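Local coordinates for D-alanyl transferase DltD (Enterococcus faecium TX0133A04, PDB 6PFX), which probably takes part in the D-alanylation of lipoteichoic acid in the Gram-positive cell wall, as a membrane-associated member of the DltD family, at residues M19-L24 with N118-E123; D27-Y32 with R68-G73. All coordinates share one frame; numbering follows the deposited sequence.

Contact 1. Residues M19-L24 with N118-E123; sequences MSVNVL and NTYYSE
V21 and L24 of the short helix 21-24 pack on Y120, the last residue of helix 114-120. A short helix thus meets the C-terminal end of a longer one, in a protein of the SGNH hydrolase clan. The contact is small, with 161 Å² buried in all. The apolar part centres on one ring atom. Y120 CE1 takes V21 CG2 at 4.1 Å and L24 CD1 at 4.1 Å, both obliquely to the ring. The V21 side chain crosses the tyrosine at about a right angle, whereas L24 lies alongside it and points the same way. V21 also places CG1 4.0 Å from the backbone O of T119. With CG1 anti to the backbone N (chi1 176°), its two methyls divide between the carbonyl and the ring. T119 CG2 sits over the rim of one face of the Y120 ring, 3.7 Å above its plane.

The polar bonds join the two sides just beyond the contact: S122 OG bonds to K25 O, and Q125 NE2 to L24 O. Y120 OH bonds to P75 O. Y120 is close to S46, H348 and D345, a possible Ser-His-Asp triad, without contacting them. S20 N-caps helix 21-24: its OG accepts from V23 N at 3.3 Å, with an N-H...O angle of 153°.

Contact 2. Residues D27-Y32 with R68-G73; sequences DAIKNY and RPFLLG
F70 carries this contact, pushing its ring from strand 68-71 against helix 28-35. The strand is an outermost member of the parallel sheet of this alpha/beta fold, and the helix meets it through I29 and K30. The closer part is apolar and buried. F70 CZ comes 4.1 Å from K30 CA, so the ring end meets the helix backbone itself. The approach there is oblique to the ring. F70 CE1 lies 4.3 Å from K30 CB. I29 CG2 stands at the ring edge, near its plane, 4.3 Å from F70 CZ. The phenylalanine reaches this far because CG is anti to the backbone N (chi1 -162°), which extends the ring from the strand toward the helix. S16 of helix 9-18 also touches F70, and I12 and A15 of that helix touch I29.

The contact is looser at L72 and on the outer side of I29. L72 points toward the helix but its side chain stays 4.5 Å away. I29 is partly exposed, and beyond CG2 its CD1 branch runs off from the strand.

The K30 ammonium is a separate, buried polar site, turned from F70. Its NZ bonds to S88 OG and G26 O. K30 NZ also forms a salt bridge with D27 OD1 at 3.1 Å. N31 OD1 accepts from K30 NZ at 2.9 Å, the donor tilted 24° from the carbonyl plane.

In the fold
The centres of contacts 1 and 2 lie about 12 Å apart, and the two touch. In chain order the segments run 19-24, 27-32, 68-73 and 118-123, so contact 2 falls within the chain span that contact 1 brings together. Helices 21-24 and 28-35 are consecutive. The first meets the end of helix 114-120, and the second meets strand 68-71 at one side of the five-stranded parallel sheet. L24 CD2 joins the contacts, packing 3.6 Å from L72 CD2. V23 O lies 3.7 Å from K30 CD. The V23 side chain packs on F70, so the first helix touches the strand of contact 2 as well. These N-terminal helices thus connect the sheet margin with the region of helix 114-120.

Contact 1. Residues M19-L24 with N118-E123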
ATOM      1  N   MET A  19      -5.537  -7.676  -8.701  1.00 20.81           N
ATOM      2  CA  MET A  19      -6.044  -6.769  -7.667  1.00 21.59           C
ATOM      3  C   MET A  19      -7.515  -7.061  -7.356  1.00 21.21           C
ATOM      4  O   MET A  19      -8.263  -6.194  -6.905  1.00 21.75           O
ATOM      5  CB  MET A  19      -5.780  -5.305  -8.041  1.00 20.61           C
ATOM      6  CG  MET A  19      -4.282  -4.971  -8.113  1.00 19.88           C
ATOM      7  SD  MET A  19      -3.827  -3.432  -8.928  1.00 25.81           S
ATOM      8  CE  MET A  19      -4.844  -2.242  -8.055  1.00 27.63           C
ATOM      9  N   SER A  20      -7.932  -8.306  -7.573  1.00 22.17           N
ATOM     10  CA  SER A  20      -9.317  -8.690  -7.331  1.00 25.50           C
ATOM     11  C   SER A  20      -9.652  -8.565  -5.852  1.00 22.21           C
ATOM     12  O   SER A  20      -8.928  -9.073  -4.993  1.00 21.97           O
ATOM     13  CB  SER A  20      -9.528 -10.136  -7.782  1.00 27.09           C
ATOM     14  OG  SER A  20     -10.492 -10.788  -6.972  1.00 29.77           O
ATOM     15  N   VAL A  21     -10.768  -7.896  -5.554  1.00 22.64           N
ATOM     16  CA  VAL A  21     -11.176  -7.718  -4.164  1.00 25.43           C
ATOM     17  C   VAL A  21     -11.332  -9.057  -3.450  1.00 25.90           C
ATOM     18  O   VAL A  21     -11.019  -9.170  -2.259  1.00 23.98           O
ATOM     19  CB  VAL A  21     -12.449  -6.852  -4.096  1.00 22.90           C
ATOM     20  CG1 VAL A  21     -12.926  -6.736  -2.676  1.00 29.66           C
ATOM     21  CG2 VAL A  21     -12.174  -5.480  -4.677  1.00 32.94           C
ATOM     22  N   ASN A  22     -11.782 -10.096  -4.164  1.00 20.67           N
ATOM     23  CA  ASN A  22     -11.930 -11.410  -3.547  1.00 22.97           C
ATOM     24  C   ASN A  22     -10.582 -12.037  -3.201  1.00 21.02           C
ATOM     25  O   ASN A  22     -10.493 -12.817  -2.246  1.00 25.07           O
ATOM     26  CB  ASN A  22     -12.698 -12.354  -4.473  1.00 30.21           C
ATOM     27  CG  ASN A  22     -14.173 -12.028  -4.550  1.00 37.74           C
ATOM     28  OD1 ASN A  22     -14.777 -11.585  -3.573  1.00 36.83           O
ATOM     29  ND2 ASN A  22     -14.764 -12.243  -5.719  1.00 45.53           N
ATOM     30  N   VAL A  23      -9.533 -11.731  -3.970  1.00 21.39           N
ATOM     31  CA  VAL A  23      -8.190 -12.199  -3.631  1.00 19.87           C
ATOM     32  C   VAL A  23      -7.650 -11.424  -2.437  1.00 18.20           C
ATOM     33  O   VAL A  23      -7.128 -12.006  -1.477  1.00 17.80           O
ATOM     34  CB  VAL A  23      -7.263 -12.067  -4.854  1.00 19.21           C
ATOM     35  CG1 VAL A  23      -5.806 -12.284  -4.461  1.00 21.43           C
ATOM     36  CG2 VAL A  23      -7.665 -13.053  -5.939  1.00 20.79           C
ATOM     37  N   LEU A  24      -7.805 -10.097  -2.464  1.00 19.41           N
ATOM     38  CA  LEU A  24      -7.262  -9.254  -1.405  1.00 17.14           C
ATOM     39  C   LEU A  24      -7.946  -9.506  -0.064  1.00 17.57           C
ATOM     40  O   LEU A  24      -7.302  -9.386   0.985  1.00 17.83           O
ATOM     41  CB  LEU A  24      -7.379  -7.781  -1.798  1.00 18.47           C
ATOM     42  CG  LEU A  24      -6.717  -7.336  -3.104  1.00 27.03           C
ATOM     43  CD1 LEU A  24      -6.710  -5.811  -3.164  1.00 23.07           C
ATOM     44  CD2 LEU A  24      -5.320  -7.887  -3.273  1.00 28.35           C
ATOM     45  N   ASN A 118     -15.091  -0.247   4.373  1.00 23.66           N
ATOM     46  CA  ASN A 118     -16.163  -1.211   4.147  1.00 27.25           C
ATOM     47  C   ASN A 118     -15.901  -2.073   2.917  1.00 28.65           C
ATOM     48  O   ASN A 118     -16.246  -3.260   2.902  1.00 27.20           O
ATOM     49  CB  ASN A 118     -17.504  -0.488   4.000  1.00 28.23           C
ATOM     50  CG  ASN A 118     -17.983   0.135   5.297  1.00 25.83           C
ATOM     51  OD1 ASN A 118     -17.495  -0.191   6.378  1.00 27.82           O
ATOM     52  ND2 ASN A 118     -18.953   1.037   5.192  1.00 33.43           N
ATOM     53  N   THR A 119     -15.302  -1.497   1.870  1.00 28.23           N
ATOM     54  CA  THR A 119     -15.067  -2.264   0.651  1.00 28.79           C
ATOM     55  C   THR A 119     -14.155  -3.458   0.903  1.00 27.45           C
ATOM     56  O   THR A 119     -14.363  -4.539   0.337  1.00 26.95           O
ATOM     57  CB  THR A 119     -14.461  -1.370  -0.430  1.00 29.73           C
ATOM     58  OG1 THR A 119     -15.394  -0.344  -0.768  1.00 29.90           O
ATOM     59  CG2 THR A 119     -14.120  -2.182  -1.673  1.00 29.67           C
ATOM     60  N   TYR A 120     -13.132  -3.285   1.734  1.00 22.74           N
ATOM     61  CA  TYR A 120     -12.138  -4.324   1.945  1.00 28.16           C
ATOM     62  C   TYR A 120     -12.282  -5.044   3.271  1.00 17.44           C
ATOM     63  O   TYR A 120     -11.558  -6.019   3.503  1.00 24.59           O
ATOM     64  CB  TYR A 120     -10.734  -3.736   1.800  1.00 27.17           C
ATOM     65  CG  TYR A 120     -10.512  -3.204   0.415  1.00 26.55           C
ATOM     66  CD1 TYR A 120     -10.096  -4.050  -0.604  1.00 28.38           C
ATOM     67  CD2 TYR A 120     -10.751  -1.869   0.113  1.00 28.08           C
ATOM     68  CE1 TYR A 120      -9.896  -3.583  -1.886  1.00 31.18           C
ATOM     69  CE2 TYR A 120     -10.560  -1.388  -1.177  1.00 29.81           C
ATOM     70  CZ  TYR A 120     -10.132  -2.257  -2.168  1.00 28.29           C
ATOM     71  OH  TYR A 120      -9.927  -1.815  -3.453  1.00 29.63           O
ATOM     72  N   TYR A 121     -13.202  -4.615   4.133  1.00 19.09           N
ATOM     73  CA  TYR A 121     -13.399  -5.304   5.400  1.00 23.30           C
ATOM     74  C   TYR A 121     -13.692  -6.776   5.138  1.00 20.65           C
ATOM     75  O   TYR A 121     -14.613  -7.111   4.385  1.00 24.11           O
ATOM     76  CB  TYR A 121     -14.549  -4.688   6.189  1.00 23.26           C
ATOM     77  CG  TYR A 121     -14.906  -5.513   7.406  1.00 19.51           C
ATOM     78  CD1 TYR A 121     -13.990  -5.698   8.435  1.00 22.74           C
ATOM     79  CD2 TYR A 121     -16.149  -6.118   7.520  1.00 23.94           C
ATOM     80  CE1 TYR A 121     -14.311  -6.463   9.553  1.00 20.37           C
ATOM     81  CE2 TYR A 121     -16.475  -6.883   8.628  1.00 27.05           C
ATOM     82  CZ  TYR A 121     -15.552  -7.049   9.640  1.00 24.24           C
ATOM     83  OH  TYR A 121     -15.865  -7.807  10.749  1.00 27.47           O
ATOM     84  N   SER A 122     -12.895  -7.648   5.756  1.00 19.20           N
ATOM     85  CA  SER A 122     -12.952  -9.088   5.536  1.00 19.24           C
ATOM     86  C   SER A 122     -13.196  -9.752   6.882  1.00 18.93           C
ATOM     87  O   SER A 122     -12.323  -9.717   7.760  1.00 18.95           O
ATOM     88  CB  SER A 122     -11.639  -9.596   4.947  1.00 20.59           C
ATOM     89  OG  SER A 122     -11.637 -11.004   4.905  1.00 19.32           O
ATOM     90  N   GLU A 123     -14.382 -10.339   7.059  1.00 20.48           N
ATOM     91  CA  GLU A 123     -14.625 -11.121   8.263  1.00 21.57           C
ATOM     92  C   GLU A 123     -13.625 -12.264   8.370  1.00 18.93           C
ATOM     93  O   GLU A 123     -13.170 -12.601   9.469  1.00 18.37           O
ATOM     94  CB  GLU A 123     -16.046 -11.686   8.260  1.00 23.94           C
ATOM     95  CG  GLU A 123     -17.125 -10.681   8.618  1.00 31.44           C
ATOM     96  CD  GLU A 123     -18.518 -11.283   8.534  1.00 35.58           C
ATOM     97  OE1 GLU A 123     -18.819 -11.955   7.524  1.00 40.19           O
ATOM     98  OE2 GLU A 123     -19.306 -11.096   9.483  1.00 42.57           O
TER

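Contact 2. Residues D27-Y32 with R68-G73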
ATOM      1  N   ASP A  27      -7.795 -15.694   1.585  1.00 20.84           N
ATOM      2  CA  ASP A  27      -6.596 -16.333   2.099  1.00 16.61           C
ATOM      3  C   ASP A  27      -5.987 -17.342   1.127  1.00 18.13           C
ATOM      4  O   ASP A  27      -4.769 -17.366   0.942  1.00 17.74           O
ATOM      5  CB  ASP A  27      -6.901 -17.078   3.411  1.00 18.10           C
ATOM      6  CG  ASP A  27      -7.016 -16.163   4.605  1.00 24.55           C
ATOM      7  OD1 ASP A  27      -6.441 -15.058   4.583  1.00 22.21           O
ATOM      8  OD2 ASP A  27      -7.677 -16.561   5.585  1.00 20.54           O
ATOM      9  N   ALA A  28      -6.814 -18.199   0.520  1.00 21.67           N
ATOM     10  CA  ALA A  28      -6.294 -19.377  -0.168  1.00 19.72           C
ATOM     11  C   ALA A  28      -5.313 -18.994  -1.269  1.00 18.11           C
ATOM     12  O   ALA A  28      -4.220 -19.562  -1.365  1.00 20.86           O
ATOM     13  CB  ALA A  28      -7.453 -20.204  -0.728  1.00 24.03           C
ATOM     14  N   ILE A  29      -5.670 -18.014  -2.095  1.00 18.28           N
ATOM     15  CA  ILE A  29      -4.825 -17.663  -3.232  1.00 19.47           C
ATOM     16  C   ILE A  29      -3.602 -16.883  -2.773  1.00 20.29           C
ATOM     17  O   ILE A  29      -2.460 -17.271  -3.043  1.00 16.65           O
ATOM     18  CB  ILE A  29      -5.627 -16.897  -4.300  1.00 19.71           C
ATOM     19  CG1 ILE A  29      -6.656 -17.834  -4.942  1.00 17.63           C
ATOM     20  CG2 ILE A  29      -4.687 -16.318  -5.343  1.00 20.48           C
ATOM     21  CD1 ILE A  29      -7.597 -17.138  -5.923  1.00 23.71           C
ATOM     22  N   LYS A  30      -3.820 -15.774  -2.067  1.00 17.66           N
ATOM     23  CA  LYS A  30      -2.705 -14.900  -1.716  1.00 16.77           C
ATOM     24  C   LYS A  30      -1.708 -15.602  -0.793  1.00 15.80           C
ATOM     25  O   LYS A  30      -0.496 -15.425  -0.943  1.00 15.29           O
ATOM     26  CB  LYS A  30      -3.224 -13.585  -1.124  1.00 15.50           C
ATOM     27  CG  LYS A  30      -3.551 -13.608   0.366  1.00 15.10           C
ATOM     28  CD  LYS A  30      -4.171 -12.279   0.799  1.00 15.78           C
ATOM     29  CE  LYS A  30      -4.004 -12.014   2.271  1.00 14.94           C
ATOM     30  NZ  LYS A  30      -4.501 -13.158   3.088  1.00 13.62           N
ATOM     31  N   ASN A  31      -2.191 -16.421   0.151  1.00 17.40           N
ATOM     32  CA  ASN A  31      -1.277 -17.053   1.104  1.00 15.94           C
ATOM     33  C   ASN A  31      -0.445 -18.142   0.433  1.00 16.35           C
ATOM     34  O   ASN A  31       0.746 -18.303   0.728  1.00 16.77           O
ATOM     35  CB  ASN A  31      -2.043 -17.627   2.296  1.00 15.44           C
ATOM     36  CG  ASN A  31      -2.733 -16.563   3.126  1.00 18.77           C
ATOM     37  OD1 ASN A  31      -2.667 -15.362   2.833  1.00 17.06           O
ATOM     38  ND2 ASN A  31      -3.410 -17.001   4.171  1.00 17.81           N
ATOM     39  N   TYR A  32      -1.058 -18.915  -0.462  1.00 14.26           N
ATOM     40  CA  TYR A  32      -0.285 -19.872  -1.236  1.00 15.73           C
ATOM     41  C   TYR A  32       0.767 -19.154  -2.070  1.00 16.76           C
ATOM     42  O   TYR A  32       1.943 -19.538  -2.092  1.00 16.59           O
ATOM     43  CB  TYR A  32      -1.205 -20.682  -2.145  1.00 15.68           C
ATOM     44  CG  TYR A  32      -0.437 -21.619  -3.047  1.00 16.47           C
ATOM     45  CD1 TYR A  32       0.187 -22.734  -2.534  1.00 16.44           C
ATOM     46  CD2 TYR A  32      -0.320 -21.373  -4.405  1.00 23.48           C
ATOM     47  CE1 TYR A  32       0.894 -23.594  -3.344  1.00 22.95           C
ATOM     48  CE2 TYR A  32       0.381 -22.223  -5.224  1.00 28.88           C
ATOM     49  CZ  TYR A  32       0.985 -23.336  -4.688  1.00 27.68           C
ATOM     50  OH  TYR A  32       1.688 -24.184  -5.507  1.00 30.05           O
ATOM     51  N   ARG A  68       8.172 -12.291  -9.338  1.00 15.04           N
ATOM     52  CA  ARG A  68       6.976 -11.674  -9.897  1.00 16.04           C
ATOM     53  C   ARG A  68       6.249 -10.905  -8.811  1.00 12.71           C
ATOM     54  O   ARG A  68       5.962 -11.457  -7.731  1.00 12.79           O
ATOM     55  CB  ARG A  68       6.085 -12.784 -10.473  1.00 19.63           C
ATOM     56  CG  ARG A  68       4.806 -12.293 -11.105  1.00 24.36           C
ATOM     57  CD  ARG A  68       4.025 -13.406 -11.823  1.00 34.43           C
ATOM     58  NE  ARG A  68       4.695 -13.916 -13.020  1.00 40.60           N
ATOM     59  CZ  ARG A  68       5.394 -15.049 -13.073  1.00 38.98           C
ATOM     60  NH1 ARG A  68       5.534 -15.808 -11.996  1.00 44.91           N
ATOM     61  NH2 ARG A  68       5.957 -15.421 -14.212  1.00 48.48           N
ATOM     62  N   PRO A  69       5.931  -9.629  -9.021  1.00 12.03           N
ATOM     63  CA  PRO A  69       5.130  -8.919  -8.018  1.00 13.02           C
ATOM     64  C   PRO A  69       3.773  -9.587  -7.845  1.00 12.46           C
ATOM     65  O   PRO A  69       3.166 -10.066  -8.803  1.00 14.74           O
ATOM     66  CB  PRO A  69       4.998  -7.499  -8.587  1.00 12.76           C
ATOM     67  CG  PRO A  69       6.099  -7.391  -9.608  1.00 14.27           C
ATOM     68  CD  PRO A  69       6.301  -8.766 -10.161  1.00 13.72           C
ATOM     69  N   PHE A  70       3.305  -9.630  -6.604  1.00 12.46           N
ATOM     70  CA  PHE A  70       1.925  -9.991  -6.300  1.00 12.27           C
ATOM     71  C   PHE A  70       1.280  -8.703  -5.787  1.00 12.65           C
ATOM     72  O   PHE A  70       1.658  -8.193  -4.727  1.00 13.75           O
ATOM     73  CB  PHE A  70       1.838 -11.124  -5.286  1.00 14.28           C
ATOM     74  CG  PHE A  70       0.506 -11.790  -5.282  1.00 15.70           C
ATOM     75  CD1 PHE A  70      -0.598 -11.127  -4.782  1.00 13.93           C
ATOM     76  CD2 PHE A  70       0.343 -13.060  -5.810  1.00 16.33           C
ATOM     77  CE1 PHE A  70      -1.854 -11.729  -4.788  1.00 18.76           C
ATOM     78  CE2 PHE A  70      -0.904 -13.659  -5.842  1.00 17.58           C
ATOM     79  CZ  PHE A  70      -2.003 -12.998  -5.317  1.00 17.80           C
ATOM     80  N   LEU A  71       0.367  -8.134  -6.565  1.00 12.67           N
ATOM     81  CA  LEU A  71      -0.140  -6.799  -6.270  1.00 13.20           C
ATOM     82  C   LEU A  71      -1.247  -6.877  -5.228  1.00 12.47           C
ATOM     83  O   LEU A  71      -2.293  -7.493  -5.461  1.00 17.96           O
ATOM     84  CB  LEU A  71      -0.654  -6.144  -7.547  1.00 14.09           C
ATOM     85  CG  LEU A  71       0.294  -6.178  -8.743  1.00 12.62           C
ATOM     86  CD1 LEU A  71      -0.350  -5.499  -9.926  1.00 15.65           C
ATOM     87  CD2 LEU A  71       1.624  -5.512  -8.411  1.00 15.16           C
ATOM     88  N   LEU A  72      -1.034  -6.217  -4.095  1.00 14.84           N
ATOM     89  CA  LEU A  72      -1.965  -6.291  -2.981  1.00 14.21           C
ATOM     90  C   LEU A  72      -2.586  -4.951  -2.616  1.00 18.85           C
ATOM     91  O   LEU A  72      -3.386  -4.885  -1.675  1.00 27.94           O
ATOM     92  CB  LEU A  72      -1.290  -6.933  -1.764  1.00 18.46           C
ATOM     93  CG  LEU A  72      -0.969  -8.428  -1.909  1.00 18.93           C
ATOM     94  CD1 LEU A  72      -0.129  -8.902  -0.737  1.00 20.44           C
ATOM     95  CD2 LEU A  72      -2.245  -9.261  -2.033  1.00 15.11           C
ATOM     96  N   GLY A  73      -2.278  -3.906  -3.325  1.00 23.09           N
ATOM     97  CA  GLY A  73      -3.058  -2.697  -3.219  1.00 21.18           C
ATOM     98  C   GLY A  73      -4.169  -2.627  -4.264  1.00 28.21           C
ATOM     99  O   GLY A  73      -4.116  -3.305  -5.291  1.00 31.30           O
TER